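Local coordinates for variant surface glycoprotein MITAT 1.1 (Trypanosoma brucei brucei, PDB 5LY9) that forms, as a GPI-anchored glycoprotein, the dense surface coat of the parasite, whose antigenic variation lets the trypanosome evade the host immune response, at residues Glu46-Ile51 and Val344-Ile349; Ala326-Arg331 and Leu350-Met355. All blocks are in the same frame, centred on the assembly; numbering follows the deposited sequence.

Interaction 1 (Glu46-Ile51 and Val344-Ile349). With NAG (2-acetamido-2-deoxy-beta-D-glucopyranose), chain C.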
# COMPACT_ATOMS: atom_id res chain seq x y z
N GLU A 46 -8.40 -20.80 14.58
CA GLU A 46 -9.74 -20.65 15.02
C GLU A 46 -10.63 -21.73 14.44
O GLU A 46 -11.40 -22.39 15.15
CB GLU A 46 -10.27 -19.25 14.69
CG GLU A 46 -11.71 -19.03 15.12
CD GLU A 46 -12.39 -17.82 14.55
OE1 GLU A 46 -11.75 -16.98 13.90
OE2 GLU A 46 -13.61 -17.68 14.76
N TYR A 47 -10.51 -21.92 13.13
CA TYR A 47 -11.34 -22.91 12.44
C TYR A 47 -11.08 -24.34 12.96
O TYR A 47 -11.99 -25.11 13.19
CB TYR A 47 -11.16 -22.85 10.95
CG TYR A 47 -11.96 -21.83 10.19
CD1 TYR A 47 -13.31 -21.68 10.40
CD2 TYR A 47 -11.42 -21.11 9.15
CE1 TYR A 47 -14.08 -20.73 9.70
CE2 TYR A 47 -12.19 -20.20 8.43
CZ TYR A 47 -13.51 -20.03 8.71
OH TYR A 47 -14.32 -19.19 7.95
N LYS A 48 -9.82 -24.70 13.14
CA LYS A 48 -9.46 -26.06 13.57
C LYS A 48 -10.05 -26.35 14.90
O LYS A 48 -10.64 -27.40 15.10
CB LYS A 48 -7.94 -26.31 13.55
CG LYS A 48 -7.41 -26.24 12.14
CD LYS A 48 -5.99 -26.69 11.98
CE LYS A 48 -5.25 -25.92 10.93
NZ LYS A 48 -3.95 -26.56 10.63
N VAL A 49 -9.87 -25.44 15.85
CA VAL A 49 -10.45 -25.68 17.21
C VAL A 49 -11.96 -25.72 17.11
O VAL A 49 -12.60 -26.58 17.73
CB VAL A 49 -9.95 -24.67 18.27
CG1 VAL A 49 -10.45 -25.09 19.62
CG2 VAL A 49 -8.41 -24.58 18.29
N SER A 50 -12.56 -24.85 16.30
CA SER A 50 -14.02 -24.84 16.12
C SER A 50 -14.56 -26.15 15.55
O SER A 50 -15.61 -26.65 15.98
CB SER A 50 -14.48 -23.73 15.19
OG SER A 50 -14.08 -22.42 15.64
N ILE A 51 -13.86 -26.70 14.56
CA ILE A 51 -14.23 -27.94 13.95
C ILE A 51 -14.14 -29.10 14.98
O ILE A 51 -15.04 -29.92 15.08
CB ILE A 51 -13.32 -28.25 12.72
CG1 ILE A 51 -13.60 -27.30 11.54
CG2 ILE A 51 -13.45 -29.73 12.35
CD1 ILE A 51 -12.43 -27.16 10.56
N VAL A 344 -10.32 -21.49 3.09
CA VAL A 344 -11.57 -21.80 2.41
C VAL A 344 -11.97 -23.23 2.70
O VAL A 344 -13.12 -23.54 3.08
CB VAL A 344 -11.44 -21.57 0.87
CG1 VAL A 344 -12.66 -22.10 0.16
CG2 VAL A 344 -11.28 -20.11 0.64
N GLU A 345 -11.02 -24.14 2.56
CA GLU A 345 -11.30 -25.53 2.96
C GLU A 345 -11.77 -25.70 4.36
O GLU A 345 -12.71 -26.46 4.61
CB GLU A 345 -10.06 -26.43 2.82
CG GLU A 345 -9.68 -26.62 1.36
CD GLU A 345 -8.44 -27.51 1.16
OE1 GLU A 345 -8.05 -28.26 2.11
OE2 GLU A 345 -7.82 -27.40 0.02
N LEU A 346 -11.12 -25.01 5.29
CA LEU A 346 -11.48 -25.15 6.71
C LEU A 346 -12.86 -24.60 6.98
O LEU A 346 -13.62 -25.17 7.71
CB LEU A 346 -10.45 -24.46 7.59
CG LEU A 346 -9.16 -25.28 7.62
CD1 LEU A 346 -8.06 -24.38 8.16
CD2 LEU A 346 -9.23 -26.58 8.47
N GLY A 347 -13.18 -23.45 6.36
CA GLY A 347 -14.53 -22.90 6.39
C GLY A 347 -15.61 -23.88 5.92
O GLY A 347 -16.68 -23.99 6.54
N ASP A 348 -15.37 -24.59 4.83
CA ASP A 348 -16.29 -25.61 4.35
C ASP A 348 -16.46 -26.75 5.40
O ASP A 348 -17.59 -27.23 5.67
CB ASP A 348 -15.74 -26.30 3.09
CG ASP A 348 -15.88 -25.49 1.83
OD1 ASP A 348 -16.41 -24.36 1.81
OD2 ASP A 348 -15.37 -26.03 0.78
N ILE A 349 -15.34 -27.22 5.98
CA ILE A 349 -15.43 -28.29 6.95
C ILE A 349 -16.24 -27.84 8.19
O ILE A 349 -17.09 -28.59 8.69
CB ILE A 349 -14.01 -28.77 7.37
CG1 ILE A 349 -13.32 -29.52 6.19
CG2 ILE A 349 -14.08 -29.69 8.55
CD1 ILE A 349 -11.81 -29.52 6.29
C1 NAG C . -0.75 -23.74 14.04
C2 NAG C . -1.80 -24.79 13.77
C3 NAG C . -1.20 -26.12 13.30
C4 NAG C . -0.22 -25.90 12.15
C5 NAG C . 0.77 -24.83 12.61
C6 NAG C . 1.86 -24.49 11.62
C7 NAG C . -3.94 -25.01 14.88
C8 NAG C . -4.66 -25.45 16.11
N2 NAG C . -2.63 -25.10 14.93
O3 NAG C . -2.23 -27.06 12.88
O4 NAG C . 0.37 -27.15 11.63
O5 NAG C . 0.06 -23.60 12.90
O6 NAG C . 1.23 -24.06 10.44
O7 NAG C . -4.49 -24.54 13.92
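L346, I51 and Y47 carry the meeting of helix 24-55 with helix 343-367, the last helix of the chain, packed alongside it in the elongated helical bundle of the A-type VSG N-terminal domain. The short segments run nearly parallel, 21° apart, with axes 9.5 Å from each other. L346 points at the partner helix and sits between two neighbours: its CB lies against Y47 CB at 3.8 Å, while the CD2 methyl reaches on to I51 CD1, 3.9 Å away, and skirts the aliphatic start of K48. I51 extends its CG1 branch so that CD1 drops beside I349 CG2 at 3.6 Å, two beta-branched chains crossing obliquely. Y47, its CG anti to the carbonyl carbon (chi1 -83°), lays one ring face over G347, whose CA stands 4.0 Å from the centroid of the Y47 ring, a CH-pi contact. A CB here would already lie against the tyrosine hydroxyl, so the bare backbone of glycine lets the ring settle flat over its CA. That hydroxyl passes on to E46 and N77 of the second subunit. On the flank, K48 NZ donates to O3 of the glycan NAG at 2.9 Å and also bonds L337 O. The two helices are thus joined by hydrocarbon and one ring face, and polar groups at the margins turn to glycan and dimer partner.

Interaction 2 (Ala326-Arg331 and Leu350-Met355); sequences AGIAGR and LSNYEM
I328 packs its branched end against the hydroxyl end of Y353, the two side chains crossing at about a right angle. Its CD1 methyl rests 3.7 Å from Y353 CZ, the CG1 methylene comes to 3.4 Å from Y353 OH, and CG2 reaches the CE2 side of the ring, so the phenol end is gripped by three carbons. With CG1 anti to the carbonyl carbon (chi1 -67°), I328 sends CG2 toward the helix as well, where it brushes the CB and amide of N352. A beta-branched residue fits here because its two arms can serve two successive helical residues.

N352 supplies the polar half. Its CG is anti to the backbone N (chi1 -160°), which carries the amide out from the side of helix 343-367 to the loop connecting the two strands of the small antiparallel pair 323-324 and 335-336 in the A-type VSG domain. There OD1 accepts the N-H of A329 at 2.8 Å from A329 N, nearly straight at 160°, in the carbonyl plane and on a lone pair. A water donates to the same N352 OD1, also at 2.8 Å, and to G327 O at 3.2 Å. The loop is a tight one: G327 N bonds R331 O, R331 N bonds I328 O, and G327 and G330 take positive phi, angles that glycine adopts easily. A329 also has positive phi, and its N-H faces N352.

On other sides, I328 also touches I349 and I356, while N352 packs on L284 of the second subunit. The chemistry is that of a loop pinned to a helix: one amide oxygen ties two loop backbone groups, A329 N-H directly and G327 O through water, and isoleucine against the tyrosine's phenol end supplies apolar packing beside it.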
# COMPACT_ATOMS: atom_id res chain seq x y z
N ALA A 326 -12.93 -38.61 4.70
CA ALA A 326 -13.40 -38.41 3.36
C ALA A 326 -14.92 -38.38 3.41
O ALA A 326 -15.55 -39.05 4.22
CB ALA A 326 -12.93 -39.56 2.49
N GLY A 327 -15.52 -37.51 2.61
CA GLY A 327 -16.97 -37.29 2.61
C GLY A 327 -17.45 -35.99 3.27
O GLY A 327 -18.48 -35.50 2.91
N ILE A 328 -16.72 -35.45 4.24
CA ILE A 328 -17.05 -34.16 4.83
C ILE A 328 -16.68 -33.09 3.79
O ILE A 328 -15.59 -33.10 3.25
CB ILE A 328 -16.25 -33.94 6.14
CG1 ILE A 328 -16.69 -34.91 7.24
CG2 ILE A 328 -16.36 -32.51 6.63
CD1 ILE A 328 -18.12 -34.67 7.76
N ALA A 329 -17.60 -32.17 3.51
CA ALA A 329 -17.36 -31.07 2.59
C ALA A 329 -16.85 -31.53 1.20
O ALA A 329 -16.07 -30.84 0.55
CB ALA A 329 -16.42 -30.07 3.23
N GLY A 330 -17.30 -32.69 0.76
CA GLY A 330 -16.90 -33.25 -0.55
C GLY A 330 -15.44 -33.68 -0.63
O GLY A 330 -14.94 -33.88 -1.72
N ARG A 331 -14.76 -33.79 0.52
CA ARG A 331 -13.36 -34.14 0.51
C ARG A 331 -13.19 -35.58 0.09
O ARG A 331 -13.92 -36.43 0.51
CB ARG A 331 -12.70 -33.85 1.87
CG ARG A 331 -12.74 -32.36 2.19
CD ARG A 331 -12.29 -32.06 3.61
NE ARG A 331 -10.86 -32.37 3.71
CZ ARG A 331 -9.85 -31.54 3.32
NH1 ARG A 331 -10.08 -30.32 2.85
NH2 ARG A 331 -8.58 -31.96 3.37
N LEU A 350 -15.97 -26.66 8.69
CA LEU A 350 -16.73 -26.13 9.81
C LEU A 350 -18.21 -26.02 9.46
O LEU A 350 -19.06 -26.40 10.30
CB LEU A 350 -16.22 -24.84 10.33
CG LEU A 350 -16.97 -24.27 11.54
CD1 LEU A 350 -16.92 -25.31 12.69
CD2 LEU A 350 -16.34 -22.96 11.96
N SER A 351 -18.50 -25.52 8.28
CA SER A 351 -19.91 -25.42 7.87
C SER A 351 -20.64 -26.76 7.93
O SER A 351 -21.76 -26.85 8.41
CB SER A 351 -19.99 -24.82 6.50
OG SER A 351 -19.36 -23.53 6.44
N ASN A 352 -19.99 -27.79 7.40
CA ASN A 352 -20.55 -29.13 7.34
C ASN A 352 -20.74 -29.65 8.78
O ASN A 352 -21.79 -30.20 9.11
CB ASN A 352 -19.63 -30.03 6.54
CG ASN A 352 -20.32 -31.26 6.02
OD1 ASN A 352 -19.87 -31.90 5.08
ND2 ASN A 352 -21.39 -31.64 6.69
N TYR A 353 -19.74 -29.46 9.64
CA TYR A 353 -19.91 -29.99 11.04
C TYR A 353 -20.89 -29.21 11.85
O TYR A 353 -21.45 -29.84 12.72
CB TYR A 353 -18.59 -30.13 11.83
CG TYR A 353 -17.84 -31.37 11.50
CD1 TYR A 353 -18.31 -32.62 11.89
CD2 TYR A 353 -16.66 -31.32 10.80
CE1 TYR A 353 -17.61 -33.76 11.56
CE2 TYR A 353 -15.98 -32.45 10.42
CZ TYR A 353 -16.44 -33.68 10.85
OH TYR A 353 -15.71 -34.80 10.54
N GLU A 354 -21.07 -27.91 11.65
CA GLU A 354 -22.15 -27.17 12.35
C GLU A 354 -23.58 -27.78 11.96
O GLU A 354 -24.55 -27.79 12.78
CB GLU A 354 -22.12 -25.67 12.12
CG GLU A 354 -20.96 -24.84 12.73
CD GLU A 354 -20.98 -23.28 12.39
OE1 GLU A 354 -21.82 -22.79 11.56
OE2 GLU A 354 -20.09 -22.52 12.94
N MET A 355 -23.74 -28.21 10.72
CA MET A 355 -24.98 -28.80 10.28
C MET A 355 -25.15 -30.13 10.98
O MET A 355 -26.21 -30.42 11.55
CB MET A 355 -25.03 -29.04 8.75
CG MET A 355 -26.41 -29.46 8.27
SD MET A 355 -26.46 -29.56 6.48
CE MET A 355 -25.31 -30.81 6.16
O HOH W 1 -21.12 -33.76 3.46

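Both contacts use helix 343-367, on consecutive parts of it, and their centres are 9 Å apart. Interaction 1 is buried helix-to-helix packing, made of apolar side chains and a ring over glycine; interaction 2 is partly buried, joins a loop to the helix, and adds an amide-to-backbone bond and a bridging water. They touch directly: E345 forms a salt bridge with R331, I349 packs on the R331 chain, and L350 lies against Y47 and I51. Each also reaches the second subunit, so the helix serves the fold of its own chain and the dimer together, with the glycan bordering interaction 1.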